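Local coordinates for putative uncharacterized protein (Pyrococcus furiosus, PDB 3VR0) that activates the archaeal proteasome and belongs to the PAC2 family of proteasome assembly chaperone homologues, at residues Arg154-Val159 with Glu178-Glu183. Numbering follows the deposited sequence.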
loop_
_atom_site.group_PDB
_atom_site.type_symbol
_atom_site.label_atom_id
_atom_site.label_comp_id
_atom_site.label_asym_id
_atom_site.label_seq_id
_atom_site.Cartn_x
_atom_site.Cartn_y
_atom_site.Cartn_z
ATOM N N ARG C 154 7.993 20.394 -29.514
ATOM C CA ARG C 154 7.808 21.590 -28.738
ATOM C C ARG C 154 8.202 21.307 -27.259
ATOM O O ARG C 154 8.290 20.140 -26.856
ATOM C CB ARG C 154 6.351 22.061 -28.870
ATOM C CG ARG C 154 5.875 22.177 -30.351
ATOM C CD ARG C 154 4.668 23.052 -30.593
ATOM N NE ARG C 154 3.522 22.822 -29.704
ATOM C CZ ARG C 154 2.488 22.013 -29.968
ATOM N NH1 ARG C 154 1.490 21.905 -29.092
ATOM N NH2 ARG C 154 2.444 21.300 -31.093
ATOM N N VAL C 155 8.441 22.369 -26.484
ATOM C CA VAL C 155 8.804 22.267 -25.067
ATOM C C VAL C 155 7.835 23.055 -24.229
ATOM O O VAL C 155 7.673 24.240 -24.457
ATOM C CB VAL C 155 10.254 22.795 -24.797
ATOM C CG1 VAL C 155 10.453 23.163 -23.301
ATOM C CG2 VAL C 155 11.245 21.763 -25.237
ATOM N N LEU C 156 7.191 22.410 -23.245
ATOM C CA LEU C 156 6.184 23.088 -22.463
ATOM C C LEU C 156 6.768 23.501 -21.121
ATOM O O LEU C 156 7.422 22.681 -20.448
ATOM C CB LEU C 156 5.003 22.152 -22.233
ATOM C CG LEU C 156 4.383 21.362 -23.387
ATOM C CD1 LEU C 156 3.243 20.514 -22.809
ATOM C CD2 LEU C 156 3.825 22.317 -24.415
ATOM N N ALA C 157 6.479 24.734 -20.714
ATOM C CA ALA C 157 7.107 25.373 -19.571
ATOM C C ALA C 157 6.054 25.754 -18.569
ATOM O O ALA C 157 4.980 26.202 -18.954
ATOM C CB ALA C 157 7.882 26.660 -20.013
ATOM N N ALA C 158 6.368 25.559 -17.287
ATOM C CA ALA C 158 5.591 26.096 -16.199
ATOM C C ALA C 158 6.564 26.374 -15.068
ATOM O O ALA C 158 7.610 25.726 -14.973
ATOM C CB ALA C 158 4.467 25.099 -15.777
ATOM N N VAL C 159 6.218 27.319 -14.212
ATOM C CA VAL C 159 7.102 27.815 -13.171
ATOM C C VAL C 159 6.358 27.768 -11.846
ATOM O O VAL C 159 5.147 27.626 -11.834
ATOM C CB VAL C 159 7.442 29.332 -13.439
ATOM C CG1 VAL C 159 8.433 29.490 -14.579
ATOM C CG2 VAL C 159 6.180 30.058 -13.822
ATOM N N GLU C 178 11.000 25.968 -29.892
ATOM C CA GLU C 178 9.781 26.654 -29.493
ATOM C C GLU C 178 9.406 26.245 -28.040
ATOM O O GLU C 178 9.351 25.053 -27.714
ATOM C CB GLU C 178 8.651 26.323 -30.472
ATOM C CG GLU C 178 7.361 27.081 -30.171
ATOM C CD GLU C 178 6.221 26.715 -31.091
ATOM O OE1 GLU C 178 6.318 25.679 -31.804
ATOM O OE2 GLU C 178 5.218 27.462 -31.093
ATOM N N VAL C 179 9.162 27.245 -27.192
ATOM C CA VAL C 179 8.822 27.025 -25.802
ATOM C C VAL C 179 7.435 27.577 -25.554
ATOM O O VAL C 179 7.243 28.804 -25.568
ATOM C CB VAL C 179 9.836 27.717 -24.813
ATOM C CG1 VAL C 179 9.323 27.653 -23.367
ATOM C CG2 VAL C 179 11.233 27.094 -24.920
ATOM N N ILE C 180 6.480 26.676 -25.317
ATOM C CA ILE C 180 5.101 27.056 -25.030
ATOM C C ILE C 180 4.895 27.209 -23.542
ATOM O O ILE C 180 5.160 26.277 -22.799
ATOM C CB ILE C 180 4.105 25.987 -25.544
ATOM C CG1 ILE C 180 4.310 25.743 -27.042
ATOM C CG2 ILE C 180 2.646 26.383 -25.208
ATOM C CD1 ILE C 180 4.503 27.023 -27.845
ATOM N N TRP C 181 4.414 28.380 -23.131
ATOM C CA TRP C 181 4.017 28.653 -21.767
ATOM C C TRP C 181 2.614 28.083 -21.450
ATOM O O TRP C 181 1.605 28.667 -21.867
ATOM C CB TRP C 181 4.144 30.166 -21.492
ATOM C CG TRP C 181 5.604 30.516 -21.461
ATOM C CD1 TRP C 181 6.404 30.846 -22.533
ATOM C CD2 TRP C 181 6.474 30.447 -20.322
ATOM N NE1 TRP C 181 7.696 31.023 -22.113
ATOM C CE2 TRP C 181 7.769 30.780 -20.764
ATOM C CE3 TRP C 181 6.276 30.150 -18.963
ATOM C CZ2 TRP C 181 8.868 30.830 -19.894
ATOM C CZ3 TRP C 181 7.369 30.208 -18.100
ATOM C CH2 TRP C 181 8.644 30.544 -18.570
ATOM N N ARG C 182 2.575 26.962 -20.706
ATOM C CA ARG C 182 1.387 26.067 -20.596
ATOM C C ARG C 182 0.156 26.759 -20.136
ATOM O O ARG C 182 0.189 27.505 -19.167
ATOM C CB ARG C 182 1.635 24.934 -19.603
ATOM C CG ARG C 182 2.717 24.001 -20.014
ATOM C CD ARG C 182 2.942 23.011 -18.936
ATOM N NE ARG C 182 1.852 22.057 -18.874
ATOM C CZ ARG C 182 2.009 20.774 -18.601
ATOM N NH1 ARG C 182 3.224 20.285 -18.345
ATOM N NH2 ARG C 182 0.941 19.982 -18.552
ATOM N N GLU C 183 -0.955 26.516 -20.807
ATOM C CA GLU C 183 -2.206 27.120 -20.320
ATOM C C GLU C 183 -3.240 26.067 -19.910
ATOM O O GLU C 183 -4.379 26.408 -19.612
ATOM C CB GLU C 183 -2.824 28.053 -21.372
ATOM C CG GLU C 183 -1.881 29.069 -22.042
ATOM C CD GLU C 183 -2.589 29.880 -23.153
ATOM O OE1 GLU C 183 -3.617 29.403 -23.697
ATOM O OE2 GLU C 183 -2.118 30.997 -23.478
HETATM O O HOH W 1 6.018 21.856 -18.192
#
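The parallel pair of a beta-alpha-beta unit is formed here: strand 155-159 leads through helix 164-172 to strand 179-181, the outermost on this side of the chain's mixed sheet. Four backbone hydrogen bonds mark the register. Val155 N donates to Glu178 O and Ile180 N to Val155 O; Ala157 N then reaches Ile180 O at 2.9 Å, and the last bond, Arg182 N to Ala157 O, is almost straight at 174°. On the face carrying Val155, Val179, Ala157 and Trp181, Ala157 CB sits over the indole, 3.9 Å from the centroid of the six-membered ring and 6° off its normal, a CH-pi contact. Val159 CG1 lies at the edge of the same ring, in its plane, 3.7 Å from Trp181 CZ3. An alanine in place of Trp181 would remove the indole, end the cation-pi contact with Lys169 and probably leave Ala157 CB and Val159 CG1 less well packed. On the other face Leu156 CD2 lies 3.8 Å from Ile180 CB, the two side chains running side by side. Arg182 pairs through NH2 with Asp184 in a salt bridge, while its NH1 donates to a water that in turn donates to Leu156 O at 2.8 Å.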